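Local coordinates for protein aminotransferase (PDB 4ZM4) that belongs to the class-III aminotransferases, a family of pyridoxal-phosphate-dependent enzymes with the fold-type I architecture, and is modelled here as a dimer, at residues 250-255 with 263-268; 255-260 with 323-328; 70-75 with 332-337. The protein carries 1 engineered substitution. All blocks are in the same frame, centred on the assembly; numbering follows the deposited sequence.

Contact 1: residues 250-255 with 263-268; sequences FDEVIT and GAQERY. With P3B ((3E,4R,5R)-4,5-dihydroxy-3-{[(Z)-{3-hydroxy-2-methyl-5-[(phosphonooxy)methyl]pyridin-4(1H)-ylidene}methyl]imino}cyclohex-1-ene-1-carboxylic acid), chain H.
The carboxylate of E252 grips the backbone of A264 and Q265 like a two-pronged fork. E252 OE1 accepts from A264 N at 2.8 Å and E252 OE2 from Q265 N at 3.1 Å, both on the syn side and only moderately out of the carboxylate plane. Each oxygen takes a second donor on its anti side. T255 OG1 reaches E252 OE1 at 2.6 Å, and Q265 NE2 reaches E252 OE2 at 3.2 Å, from the face opposite to Q265 N. The amide of Q265 stands 68° from the carboxylate plane, and its OE1 is held by G113 N. A bend in the E252 chain at chi2 (-132°) turns the carboxylate onto the helix. At G263 the backbone comes close, with its CA 3.5 Å from E252 OE1. One residue earlier than E252, D251 turns to P3B: D251 OD2 accepts from P3B NAP at 2.6 Å and also bonds H151 ND1. D251 OD1 accepts from V253 N in an Asx turn, which helps fix the carboxylate. Four donors thus meet the buried carboxylate of E252 at the N-terminal part of helix 263-267, where the helix dipole would probably favour its negative charge.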
loop_
_atom_site.group_PDB
_atom_site.type_symbol
_atom_site.label_atom_id
_atom_site.label_comp_id
_atom_site.label_asym_id
_atom_site.label_seq_id
_atom_site.Cartn_x
_atom_site.Cartn_y
_atom_site.Cartn_z
ATOM N N PHE B 250 8.335 10.154 -14.386
ATOM C CA PHE B 250 7.716 11.262 -13.669
ATOM C C PHE B 250 6.918 10.665 -12.541
ATOM O O PHE B 250 5.981 9.885 -12.751
ATOM C CB PHE B 250 6.766 12.093 -14.565
ATOM C CG PHE B 250 7.452 13.118 -15.428
ATOM C CD1 PHE B 250 8.825 13.233 -15.486
ATOM C CD2 PHE B 250 6.699 13.947 -16.236
ATOM C CE1 PHE B 250 9.443 14.171 -16.317
ATOM C CE2 PHE B 250 7.298 14.874 -17.079
ATOM C CZ PHE B 250 8.678 14.991 -17.107
ATOM N N ASP B 251 7.275 11.045 -11.326
ATOM C CA ASP B 251 6.442 10.771 -10.151
ATOM C C ASP B 251 5.401 11.863 -10.102
ATOM O O ASP B 251 5.652 12.933 -9.593
ATOM C CB ASP B 251 7.291 10.738 -8.864
ATOM C CG ASP B 251 6.509 10.322 -7.653
ATOM O OD1 ASP B 251 5.268 10.242 -7.720
ATOM O OD2 ASP B 251 7.151 10.073 -6.596
ATOM N N GLU B 252 4.207 11.559 -10.606
ATOM C CA GLU B 252 3.090 12.481 -10.547
ATOM C C GLU B 252 2.064 12.132 -9.466
ATOM O O GLU B 252 0.880 12.436 -9.601
ATOM C CB GLU B 252 2.439 12.569 -11.923
ATOM C CG GLU B 252 3.381 13.119 -12.997
ATOM C CD GLU B 252 2.751 14.203 -13.841
ATOM O OE1 GLU B 252 2.061 15.066 -13.257
ATOM O OE2 GLU B 252 2.924 14.173 -15.084
ATOM N N VAL B 253 2.522 11.514 -8.391
ATOM C CA VAL B 253 1.652 11.118 -7.282
ATOM C C VAL B 253 0.914 12.337 -6.768
ATOM O O VAL B 253 -0.284 12.275 -6.537
ATOM C CB VAL B 253 2.460 10.439 -6.133
ATOM C CG1 VAL B 253 1.748 10.554 -4.784
ATOM C CG2 VAL B 253 2.694 8.970 -6.452
ATOM N N ILE B 254 1.608 13.464 -6.680
ATOM C CA ILE B 254 0.991 14.711 -6.279
ATOM C C ILE B 254 0.503 15.533 -7.486
ATOM O O ILE B 254 -0.652 15.987 -7.487
ATOM C CB ILE B 254 1.946 15.542 -5.399
ATOM C CG1 ILE B 254 1.965 14.947 -3.987
ATOM C CG2 ILE B 254 1.504 16.993 -5.322
ATOM C CD1 ILE B 254 3.028 15.568 -3.102
ATOM N N THR B 255 1.342 15.720 -8.503
ATOM C CA THR B 255 0.988 16.605 -9.627
ATOM C C THR B 255 -0.088 16.058 -10.601
ATOM O O THR B 255 -0.806 16.844 -11.247
ATOM C CB THR B 255 2.230 17.000 -10.452
ATOM O OG1 THR B 255 2.897 15.814 -10.895
ATOM C CG2 THR B 255 3.160 17.815 -9.643
ATOM N N GLY B 263 -1.804 16.315 -15.744
ATOM C CA GLY B 263 -0.650 16.494 -14.873
ATOM C C GLY B 263 0.388 17.456 -15.392
ATOM O O GLY B 263 0.131 18.214 -16.332
ATOM N N ALA B 264 1.592 17.370 -14.810
ATOM C CA ALA B 264 2.721 18.183 -15.247
ATOM C C ALA B 264 3.183 17.839 -16.671
ATOM O O ALA B 264 3.688 18.677 -17.371
ATOM C CB ALA B 264 3.865 18.043 -14.245
ATOM N N GLN B 265 3.086 16.567 -17.029
ATOM C CA GLN B 265 3.252 16.081 -18.384
ATOM C C GLN B 265 2.639 17.013 -19.410
ATOM O O GLN B 265 3.294 17.418 -20.364
ATOM C CB GLN B 265 2.474 14.770 -18.503
ATOM C CG GLN B 265 3.321 13.589 -18.788
ATOM C CD GLN B 265 2.574 12.305 -18.518
ATOM O OE1 GLN B 265 2.043 11.684 -19.439
ATOM N NE2 GLN B 265 2.587 11.866 -17.255
ATOM N N GLU B 266 1.360 17.308 -19.204
ATOM C CA GLU B 266 0.558 18.098 -20.101
ATOM C C GLU B 266 0.915 19.544 -19.912
ATOM O O GLU B 266 1.125 20.275 -20.880
ATOM C CB GLU B 266 -0.934 17.894 -19.778
ATOM C CG GLU B 266 -1.935 18.583 -20.679
ATOM C CD GLU B 266 -3.365 18.190 -20.338
ATOM O OE1 GLU B 266 -3.897 17.208 -20.932
ATOM O OE2 GLU B 266 -3.973 18.843 -19.468
ATOM N N ARG B 267 0.948 19.981 -18.662
ATOM C CA ARG B 267 1.168 21.387 -18.369
ATOM C C ARG B 267 2.477 21.869 -18.981
ATOM O O ARG B 267 2.516 22.972 -19.509
ATOM C CB ARG B 267 1.177 21.619 -16.871
ATOM C CG ARG B 267 1.340 23.062 -16.472
ATOM C CD ARG B 267 1.120 23.215 -14.978
ATOM N NE ARG B 267 1.146 24.620 -14.582
ATOM C CZ ARG B 267 0.156 25.273 -13.971
ATOM N NH1 ARG B 267 -0.984 24.682 -13.641
ATOM N NH2 ARG B 267 0.315 26.554 -13.671
ATOM N N TYR B 268 3.534 21.047 -18.930
ATOM C CA TYR B 268 4.837 21.480 -19.395
ATOM C C TYR B 268 5.227 20.882 -20.746
ATOM O O TYR B 268 6.318 21.154 -21.245
ATOM C CB TYR B 268 5.907 21.201 -18.338
ATOM C CG TYR B 268 5.672 21.914 -17.011
ATOM C CD1 TYR B 268 5.936 23.274 -16.881
ATOM C CD2 TYR B 268 5.194 21.222 -15.886
ATOM C CE1 TYR B 268 5.726 23.934 -15.680
ATOM C CE2 TYR B 268 4.990 21.875 -14.670
ATOM C CZ TYR B 268 5.233 23.242 -14.581
ATOM O OH TYR B 268 5.032 23.931 -13.403
HETATM O OAH P3B H . 3.530 5.795 -0.129
HETATM P PBA P3B H . 2.502 6.958 -0.448
HETATM O OAI P3B H . 2.468 7.757 0.820
HETATM O OAC P3B H . 1.108 6.465 -0.800
HETATM O OAQ P3B H . 3.298 7.780 -1.668
HETATM C CAM P3B H . 4.746 8.001 -1.658
HETATM C CAV P3B H . 4.977 9.136 -2.396
HETATM C CAL P3B H . 5.457 8.964 -3.687
HETATM N NAP P3B H . 5.655 10.093 -4.470
HETATM C CAU P3B H . 5.371 11.353 -3.994
HETATM C CAA P3B H . 5.599 12.465 -4.760
HETATM C CAW P3B H . 4.948 11.517 -2.750
HETATM O OAE P3B H . 4.691 12.780 -2.342
HETATM C CAX P3B H . 4.694 10.439 -1.900
HETATM C CAJ P3B H . 4.240 10.656 -0.552
HETATM N NAO P3B H . 4.191 11.915 0.001
HETATM C CAT P3B H . 3.874 12.127 1.318
HETATM C CAK P3B H . 3.737 11.119 2.314
HETATM C CAS P3B H . 3.494 11.375 3.659
HETATM C CAR P3B H . 3.306 10.342 4.597
HETATM O OAD P3B H . 2.986 10.565 5.775
HETATM O OAB P3B H . 3.523 9.184 4.337
HETATM C CAN P3B H . 3.143 12.597 4.082
HETATM C CAY P3B H . 3.116 13.761 3.079
HETATM O OAF P3B H . 3.683 14.841 3.845
HETATM C CAZ P3B H . 3.851 13.514 1.699
HETATM O OAG P3B H . 3.481 14.403 0.582
#

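Contact 2: residues 255-260 with 323-328; sequences TGFRVA and AMLGKI
F257 has its CG beside the backbone N (chi1 -40°), and L325 has the same choice with an extended end (chi2 -171°), which together bring one methyl of the leucine, CD2, over the phenyl ring. The backbone of F257 is in the left-handed helical region, and its CB points toward helix 315-329. The evidence for a CH-pi contact is direct: L325 CD2 lies 3.6 Å from the centroid of the F257 ring and 13° off its normal, so the methyl sits over the centre of one face. All six ring carbons of F257 are within about 4.2 Å of that carbon. The second methyl, L325 CD1, comes to 4.0 Å from F257 CZ, and the two side chains cross at about a right angle. One turn further along the helix, I328 reaches out with CD1 to 4.2 Å from F257 CB, a looser contact at the root of the side chain. Beyond the two segments, L110 of helix 98-110 touches both F257 and L325, and V280 and M281 also touch the phenylalanine, whose side chain is about 13 Å from P3B. The loop itself is tightened by T255 O, which accepts from both R258 N and V259 N. No hydrogen bond crosses between the segments, so the buried seam between the loop and helix 315-329 is a purely apolar join, carried by dispersion and the CH-pi contact.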
loop_
_atom_site.group_PDB
_atom_site.type_symbol
_atom_site.label_atom_id
_atom_site.label_comp_id
_atom_site.label_asym_id
_atom_site.label_seq_id
_atom_site.Cartn_x
_atom_site.Cartn_y
_atom_site.Cartn_z
ATOM N N THR B 255 1.342 15.720 -8.503
ATOM C CA THR B 255 0.988 16.605 -9.627
ATOM C C THR B 255 -0.088 16.058 -10.601
ATOM O O THR B 255 -0.806 16.844 -11.247
ATOM C CB THR B 255 2.230 17.000 -10.452
ATOM O OG1 THR B 255 2.897 15.814 -10.895
ATOM C CG2 THR B 255 3.160 17.815 -9.643
ATOM N N GLY B 256 -0.234 14.744 -10.680
ATOM C CA GLY B 256 -1.232 14.150 -11.590
ATOM C C GLY B 256 -2.666 14.511 -11.254
ATOM O O GLY B 256 -3.075 14.464 -10.104
ATOM N N PHE B 257 -3.407 14.929 -12.261
ATOM C CA PHE B 257 -4.779 15.436 -12.103
ATOM C C PHE B 257 -4.890 16.580 -11.132
ATOM O O PHE B 257 -5.988 16.874 -10.640
ATOM C CB PHE B 257 -5.748 14.342 -11.680
ATOM C CG PHE B 257 -5.515 13.031 -12.366
ATOM C CD1 PHE B 257 -5.924 12.826 -13.673
ATOM C CD2 PHE B 257 -4.861 12.006 -11.705
ATOM C CE1 PHE B 257 -5.680 11.625 -14.295
ATOM C CE2 PHE B 257 -4.640 10.793 -12.327
ATOM C CZ PHE B 257 -5.049 10.603 -13.615
ATOM N N ARG B 258 -3.801 17.302 -10.908
ATOM C CA ARG B 258 -3.798 18.425 -9.949
ATOM C C ARG B 258 -3.364 19.741 -10.622
ATOM O O ARG B 258 -4.093 20.734 -10.565
ATOM C CB ARG B 258 -2.873 18.048 -8.781
ATOM C CG ARG B 258 -2.332 19.173 -7.929
ATOM C CD ARG B 258 -3.373 19.808 -7.049
ATOM N NE ARG B 258 -3.889 18.916 -6.003
ATOM C CZ ARG B 258 -4.778 19.294 -5.083
ATOM N NH1 ARG B 258 -5.205 20.560 -5.032
ATOM N NH2 ARG B 258 -5.233 18.426 -4.186
ATOM N N VAL B 259 -2.171 19.741 -11.216
ATOM C CA VAL B 259 -1.619 20.956 -11.857
ATOM C C VAL B 259 -2.225 21.173 -13.241
ATOM O O VAL B 259 -2.147 22.264 -13.777
ATOM C CB VAL B 259 -0.077 20.945 -11.967
ATOM C CG1 VAL B 259 0.538 20.850 -10.590
ATOM C CG2 VAL B 259 0.399 19.780 -12.822
ATOM N N ALA B 260 -2.883 20.142 -13.748
ATOM C CA ALA B 260 -3.631 20.153 -15.010
ATOM C C ALA B 260 -4.340 18.813 -15.078
ATOM O O ALA B 260 -4.075 17.913 -14.273
ATOM C CB ALA B 260 -2.691 20.296 -16.184
ATOM N N ALA B 323 -15.083 6.751 -10.713
ATOM C CA ALA B 323 -15.934 7.864 -10.269
ATOM C C ALA B 323 -15.166 9.198 -10.248
ATOM O O ALA B 323 -15.693 10.224 -10.670
ATOM C CB ALA B 323 -16.524 7.574 -8.891
ATOM N N MET B 324 -13.913 9.169 -9.793
ATOM C CA MET B 324 -13.161 10.406 -9.598
ATOM C C MET B 324 -12.711 10.938 -10.921
ATOM O O MET B 324 -12.900 12.120 -11.217
ATOM C CB MET B 324 -11.965 10.168 -8.687
ATOM C CG MET B 324 -11.191 11.415 -8.318
ATOM S SD MET B 324 -12.138 12.662 -7.412
ATOM C CE MET B 324 -10.797 13.710 -6.812
ATOM N N LEU B 325 -12.127 10.078 -11.748
ATOM C CA LEU B 325 -11.652 10.538 -13.052
ATOM C C LEU B 325 -12.843 10.822 -13.994
ATOM O O LEU B 325 -12.757 11.724 -14.824
ATOM C CB LEU B 325 -10.672 9.551 -13.665
ATOM C CG LEU B 325 -9.342 9.315 -12.944
ATOM C CD1 LEU B 325 -8.384 8.477 -13.774
ATOM C CD2 LEU B 325 -8.682 10.630 -12.573
ATOM N N GLY B 326 -13.940 10.076 -13.845
ATOM C CA GLY B 326 -15.185 10.375 -14.544
ATOM C C GLY B 326 -15.718 11.741 -14.214
ATOM O O GLY B 326 -16.021 12.537 -15.115
ATOM N N LYS B 327 -15.757 12.057 -12.927
ATOM C CA LYS B 327 -16.135 13.408 -12.483
ATOM C C LYS B 327 -15.243 14.521 -13.048
ATOM O O LYS B 327 -15.759 15.526 -13.563
ATOM C CB LYS B 327 -16.123 13.509 -10.963
ATOM C CG LYS B 327 -16.424 14.887 -10.430
ATOM C CD LYS B 327 -16.791 14.847 -8.961
ATOM C CE LYS B 327 -16.982 16.242 -8.416
ATOM N NZ LYS B 327 -17.264 16.170 -6.955
ATOM N N ILE B 328 -13.925 14.349 -12.943
ATOM C CA ILE B 328 -12.968 15.354 -13.460
ATOM C C ILE B 328 -13.133 15.581 -14.987
ATOM O O ILE B 328 -13.113 16.712 -15.488
ATOM C CB ILE B 328 -11.519 14.935 -13.171
ATOM C CG1 ILE B 328 -11.224 15.060 -11.677
ATOM C CG2 ILE B 328 -10.527 15.769 -13.990
ATOM C CD1 ILE B 328 -9.892 14.455 -11.263
#

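Contact 3: residues 70-75 with 332-337; sequences HLFGYA and PDLYER
L334 meets L71 and F72 at the start of helix 334-355, and this is the close part of the contact. Its CG is anti to the backbone N (chi1 178°), which carries both methyls toward the loop. L334 CD2 comes to 3.6 Å from F72 CZ, while L334 CD1 lies 3.7 Å from F72 CE1, so the methyl pair meets the far end of the ring obliquely. The same L334 CD2 is 3.9 Å from L71 CD2, one methyl thus touching two residues of the loop. The approach of Y335 is looser: its side chain crosses L71 at about a right angle, with Y335 OH 4.0 Å from L71 CD2, and Y335 OH is hydrogen-bonded to F257 O. As to solvent, L71 and L334 are buried, whereas F72 and Y335 are partly exposed. The exposed R337 has L334 CA over the rim of one guanidinium face but makes no contact with 70-75. The cluster lies against helix 315-329: I328 touches L71, F72 and Y335, M324 touches F72, and K327 meets the F72 ring in a cation-pi contact. L71 has backbone hydrogen bonding with T425, and elsewhere in the loop before helix 77-89, H70 and Y74 pack on M92 of the second subunit and A75 on its A88.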
loop_
_atom_site.group_PDB
_atom_site.type_symbol
_atom_site.label_atom_id
_atom_site.label_comp_id
_atom_site.label_asym_id
_atom_site.label_seq_id
_atom_site.Cartn_x
_atom_site.Cartn_y
_atom_site.Cartn_z
ATOM N N HIS B 70 -7.769 15.296 -2.316
ATOM C CA HIS B 70 -9.102 15.875 -2.249
ATOM C C HIS B 70 -9.211 17.144 -3.046
ATOM O O HIS B 70 -9.194 18.253 -2.517
ATOM C CB HIS B 70 -9.470 16.075 -0.783
ATOM C CG HIS B 70 -9.429 14.801 0.001
ATOM N ND1 HIS B 70 -8.442 14.526 0.937
ATOM C CD2 HIS B 70 -10.213 13.707 -0.052
ATOM C CE1 HIS B 70 -8.626 13.313 1.422
ATOM N NE2 HIS B 70 -9.697 12.799 0.850
ATOM N N LEU B 71 -9.376 16.973 -4.337
ATOM C CA LEU B 71 -9.513 18.076 -5.265
ATOM C C LEU B 71 -10.841 18.819 -5.062
ATOM O O LEU B 71 -10.937 20.041 -5.292
ATOM C CB LEU B 71 -9.414 17.537 -6.671
ATOM C CG LEU B 71 -8.994 18.486 -7.762
ATOM C CD1 LEU B 71 -7.569 18.942 -7.564
ATOM C CD2 LEU B 71 -9.133 17.801 -9.121
ATOM N N PHE B 72 -11.851 18.085 -4.629
ATOM C CA PHE B 72 -13.187 18.625 -4.401
ATOM C C PHE B 72 -13.549 18.712 -2.915
ATOM O O PHE B 72 -14.706 18.902 -2.566
ATOM C CB PHE B 72 -14.219 17.734 -5.113
ATOM C CG PHE B 72 -13.961 17.559 -6.587
ATOM C CD1 PHE B 72 -14.166 18.625 -7.474
ATOM C CD2 PHE B 72 -13.511 16.341 -7.100
ATOM C CE1 PHE B 72 -13.933 18.471 -8.830
ATOM C CE2 PHE B 72 -13.279 16.193 -8.463
ATOM C CZ PHE B 72 -13.487 17.252 -9.330
ATOM N N GLY B 73 -12.590 18.510 -2.029
ATOM C CA GLY B 73 -12.871 18.537 -0.591
ATOM C C GLY B 73 -13.220 17.203 -0.024
ATOM O O GLY B 73 -13.302 16.204 -0.726
ATOM N N TYR B 74 -13.386 17.175 1.291
ATOM C CA TYR B 74 -13.650 15.968 2.031
ATOM C C TYR B 74 -15.093 15.516 1.835
ATOM O O TYR B 74 -15.965 16.342 1.535
ATOM C CB TYR B 74 -13.441 16.214 3.512
ATOM C CG TYR B 74 -12.015 16.459 3.962
ATOM C CD1 TYR B 74 -10.991 15.602 3.605
ATOM C CD2 TYR B 74 -11.716 17.507 4.845
ATOM C CE1 TYR B 74 -9.701 15.833 4.041
ATOM C CE2 TYR B 74 -10.424 17.721 5.292
ATOM C CZ TYR B 74 -9.425 16.879 4.888
ATOM O OH TYR B 74 -8.147 17.075 5.350
ATOM N N ALA B 75 -15.359 14.225 2.036
ATOM C CA ALA B 75 -16.738 13.675 1.936
ATOM C C ALA B 75 -17.452 14.020 0.625
ATOM O O ALA B 75 -18.600 14.519 0.640
ATOM C CB ALA B 75 -17.586 14.134 3.122
ATOM N N PRO B 332 -14.958 20.343 -17.813
ATOM C CA PRO B 332 -13.870 20.757 -18.695
ATOM C C PRO B 332 -13.236 22.096 -18.319
ATOM O O PRO B 332 -12.106 22.360 -18.733
ATOM C CB PRO B 332 -14.537 20.823 -20.082
ATOM C CG PRO B 332 -15.975 21.059 -19.797
ATOM C CD PRO B 332 -16.274 20.378 -18.486
ATOM N N ASP B 333 -13.897 22.897 -17.499
ATOM C CA ASP B 333 -13.272 24.150 -16.987
ATOM C C ASP B 333 -12.783 24.074 -15.518
ATOM O O ASP B 333 -12.478 25.086 -14.912
ATOM C CB ASP B 333 -14.242 25.335 -17.180
ATOM C CG ASP B 333 -14.580 25.585 -18.647
ATOM O OD1 ASP B 333 -13.673 25.492 -19.512
ATOM O OD2 ASP B 333 -15.762 25.822 -18.950
ATOM N N LEU B 334 -12.621 22.866 -14.987
ATOM C CA LEU B 334 -12.228 22.662 -13.577
ATOM C C LEU B 334 -10.914 23.314 -13.250
ATOM O O LEU B 334 -10.801 24.077 -12.286
ATOM C CB LEU B 334 -12.146 21.160 -13.269
ATOM C CG LEU B 334 -11.704 20.753 -11.862
ATOM C CD1 LEU B 334 -12.605 21.323 -10.785
ATOM C CD2 LEU B 334 -11.658 19.230 -11.774
ATOM N N TYR B 335 -9.920 23.056 -14.103
ATOM C CA TYR B 335 -8.546 23.522 -13.840
ATOM C C TYR B 335 -8.424 25.032 -13.983
ATOM O O TYR B 335 -7.568 25.638 -13.346
ATOM C CB TYR B 335 -7.529 22.710 -14.669
ATOM C CG TYR B 335 -7.554 21.271 -14.200
ATOM C CD1 TYR B 335 -6.775 20.861 -13.117
ATOM C CD2 TYR B 335 -8.439 20.355 -14.749
ATOM C CE1 TYR B 335 -6.805 19.552 -12.653
ATOM C CE2 TYR B 335 -8.496 19.049 -14.292
ATOM C CZ TYR B 335 -7.666 18.646 -13.236
ATOM O OH TYR B 335 -7.706 17.335 -12.781
ATOM N N GLU B 336 -9.320 25.650 -14.758
ATOM C CA GLU B 336 -9.405 27.115 -14.818
ATOM C C GLU B 336 -9.967 27.712 -13.518
ATOM O O GLU B 336 -9.468 28.734 -13.041
ATOM C CB GLU B 336 -10.256 27.568 -15.998
ATOM C CG GLU B 336 -9.452 27.754 -17.270
ATOM C CD GLU B 336 -10.294 27.727 -18.554
ATOM O OE1 GLU B 336 -11.452 28.212 -18.569
ATOM O OE2 GLU B 336 -9.774 27.212 -19.572
ATOM N N ARG B 337 -11.003 27.090 -12.962
ATOM C CA ARG B 337 -11.560 27.537 -11.699
ATOM C C ARG B 337 -10.599 27.278 -10.527
ATOM O O ARG B 337 -10.493 28.105 -9.631
ATOM C CB ARG B 337 -12.891 26.840 -11.420
ATOM C CG ARG B 337 -14.094 27.561 -12.007
ATOM C CD ARG B 337 -15.286 26.666 -12.362
ATOM N NE ARG B 337 -15.410 25.419 -11.601
ATOM C CZ ARG B 337 -15.786 24.249 -12.121
ATOM N NH1 ARG B 337 -16.038 24.113 -13.409
ATOM N NH2 ARG B 337 -15.872 23.183 -11.332
#

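How the contacts relate
From the N terminus, the chain first passes 70-75, whose partner 332-337 closes the long loop of contact 3 some 260 residues later. Contacts 1 and 2 fall within it. Strand 247-251 leads into 250-255, and contact 1 closes a short loop back through 263-268. Contact 2 starts inside that loop, sharing T255, and closes on helix 315-329, so contacts 1 and 2 cross. They touch at R267 NH1 and V259 O (2.7 Å). Contacts 2 and 3 meet where Y335 of helix 334-355 touches loop 255-260 and I328 of the preceding helix 315-329, and where K327 meets F72; contacts 1 and 3 do not touch. Loop 255-260 thus links the central sheet to both helices.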